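Local coordinates for designed Anbu Protein (Synthetic construct, PDB 5LOY) that is a consensus-designed ancestral beta subunit of the proteasome family that assembles helically and is probably an Ntn-type hydrolase, at residues 213-216 with 217-221. Residues are numbered along the deposited sequence; the frame is centred on the assembly and turned at random.
Sequences DPYF and RMLRK
D213 OD2 is gripped twice: F216 N donates to it at 3.1 Å, meeting it from above the carboxylate plane, and R207 of the preceding strand forms a salt bridge with it. D213 is thus the N-cap of helix 214-232, the C-terminal helix of this proteasome-type subunit, and its short acidic side chain suits a place where first-turn N-H groups lack acceptors. P214 fits the next position, since it has no N-H to offer, while its carbonyl still accepts from M218 N at 3.0 Å. The cap's own carbonyl begins the i to i+4 ladder, D213 O receiving R217 N, and two rungs further on L219 N donates to Y215 O at 2.8 Å. One turn after F216, R220 lays its aliphatic CD over one face of that ring, 3.9 Å from the centroid, a CH-pi contact. F216 CG, anti to the backbone N (chi1 -168°), sits beside the carbonyl carbon, on the side from which the R220 chain comes, and the ring and guanidinium planes are only 19° apart. R220 NE then salt-bridges D178 of helix 166-183; replacing R220 by an alanine would probably uncover this face of the F216 ring and leave D178 without this salt-bridge mate. Y215 reaches the second subunit, its hydroxyl hydrogen-bonded to P235 O there, while Y215 OH also lies 3.7 Å from L219 CD1.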
loop_
_atom_site.group_PDB
_atom_site.type_symbol
_atom_site.label_atom_id
_atom_site.label_comp_id
_atom_site.label_asym_id
_atom_site.label_seq_id
_atom_site.Cartn_x
_atom_site.Cartn_y
_atom_site.Cartn_z
ATOM N N ASP A 213 -9.232 -18.425 -14.792
ATOM C CA ASP A 213 -9.672 -19.272 -13.693
ATOM C C ASP A 213 -11.071 -18.898 -13.203
ATOM O O ASP A 213 -11.267 -17.791 -12.719
ATOM C CB ASP A 213 -8.712 -19.203 -12.518
ATOM C CG ASP A 213 -9.049 -20.221 -11.455
ATOM O OD1 ASP A 213 -9.123 -21.412 -11.799
ATOM O OD2 ASP A 213 -9.257 -19.838 -10.281
ATOM N N PRO A 214 -12.040 -19.826 -13.304
ATOM C CA PRO A 214 -13.410 -19.503 -12.885
ATOM C C PRO A 214 -13.516 -19.085 -11.431
ATOM O O PRO A 214 -14.192 -18.123 -11.137
ATOM C CB PRO A 214 -14.172 -20.808 -13.126
ATOM C CG PRO A 214 -13.427 -21.467 -14.241
ATOM C CD PRO A 214 -11.974 -21.143 -13.968
ATOM N N TYR A 215 -12.845 -19.781 -10.526
ATOM C CA TYR A 215 -12.971 -19.445 -9.121
ATOM C C TYR A 215 -12.461 -18.023 -8.843
ATOM O O TYR A 215 -13.159 -17.228 -8.176
ATOM C CB TYR A 215 -12.252 -20.436 -8.215
ATOM C CG TYR A 215 -12.270 -19.997 -6.760
ATOM C CD1 TYR A 215 -13.438 -20.027 -6.014
ATOM C CD2 TYR A 215 -11.130 -19.533 -6.146
ATOM C CE1 TYR A 215 -13.455 -19.619 -4.697
ATOM C CE2 TYR A 215 -11.126 -19.134 -4.826
ATOM C CZ TYR A 215 -12.285 -19.172 -4.102
ATOM O OH TYR A 215 -12.250 -18.743 -2.779
ATOM N N PHE A 216 -11.265 -17.696 -9.345
ATOM C CA PHE A 216 -10.681 -16.392 -9.039
ATOM C C PHE A 216 -11.534 -15.276 -9.651
ATOM O O PHE A 216 -11.695 -14.237 -9.032
ATOM C CB PHE A 216 -9.211 -16.306 -9.471
ATOM C CG PHE A 216 -8.467 -15.093 -8.918
ATOM C CD1 PHE A 216 -8.568 -14.710 -7.592
ATOM C CD2 PHE A 216 -7.648 -14.355 -9.739
ATOM C CE1 PHE A 216 -7.862 -13.607 -7.097
ATOM C CE2 PHE A 216 -6.945 -13.256 -9.257
ATOM C CZ PHE A 216 -7.058 -12.870 -7.938
ATOM N N ARG A 217 -12.120 -15.515 -10.821
ATOM C CA ARG A 217 -13.091 -14.576 -11.392
ATOM C C ARG A 217 -14.320 -14.377 -10.526
ATOM O O ARG A 217 -14.742 -13.254 -10.332
ATOM C CB ARG A 217 -13.586 -15.042 -12.740
ATOM C CG ARG A 217 -12.731 -14.595 -13.899
ATOM C CD ARG A 217 -13.479 -14.790 -15.222
ATOM N NE ARG A 217 -12.539 -14.635 -16.320
ATOM C CZ ARG A 217 -12.772 -14.993 -17.573
ATOM N NH1 ARG A 217 -13.927 -15.558 -17.920
ATOM N NH2 ARG A 217 -11.825 -14.799 -18.485
ATOM N N MET A 218 -14.885 -15.467 -10.012
ATOM C CA MET A 218 -16.027 -15.383 -9.127
ATOM C C MET A 218 -15.676 -14.608 -7.874
ATOM O O MET A 218 -16.452 -13.796 -7.407
ATOM C CB MET A 218 -16.535 -16.760 -8.725
ATOM C CG MET A 218 -18.047 -16.838 -8.590
ATOM S SD MET A 218 -18.749 -18.495 -8.278
ATOM C CE MET A 218 -17.513 -19.442 -7.357
ATOM N N LEU A 219 -14.512 -14.883 -7.316
ATOM C CA LEU A 219 -14.113 -14.264 -6.073
ATOM C C LEU A 219 -13.999 -12.759 -6.262
ATOM O O LEU A 219 -14.536 -11.979 -5.470
ATOM C CB LEU A 219 -12.788 -14.847 -5.599
ATOM C CG LEU A 219 -12.284 -14.522 -4.203
ATOM C CD1 LEU A 219 -13.225 -15.146 -3.188
ATOM C CD2 LEU A 219 -10.879 -15.066 -3.977
ATOM N N ARG A 220 -13.310 -12.333 -7.312
ATOM C CA ARG A 220 -13.098 -10.913 -7.533
ATOM C C ARG A 220 -14.426 -10.178 -7.705
ATOM O O ARG A 220 -14.625 -9.092 -7.188
ATOM C CB ARG A 220 -12.215 -10.699 -8.748
ATOM C CG ARG A 220 -10.808 -11.233 -8.549
ATOM C CD ARG A 220 -9.991 -11.117 -9.814
ATOM N NE ARG A 220 -9.208 -9.897 -9.742
ATOM C CZ ARG A 220 -8.268 -9.557 -10.621
ATOM N NH1 ARG A 220 -8.018 -10.359 -11.660
ATOM N NH2 ARG A 220 -7.574 -8.408 -10.457
ATOM N N LYS A 221 -15.331 -10.791 -8.439
ATOM C CA LYS A 221 -16.582 -10.177 -8.763
ATOM C C LYS A 221 -17.464 -10.065 -7.527
ATOM O O LYS A 221 -18.127 -9.067 -7.345
ATOM C CB LYS A 221 -17.249 -10.985 -9.867
ATOM C CG LYS A 221 -18.684 -10.631 -10.198
ATOM C CD LYS A 221 -19.179 -11.603 -11.262
ATOM C CE LYS A 221 -20.623 -12.028 -11.061
ATOM N NZ LYS A 221 -21.520 -10.962 -11.568
#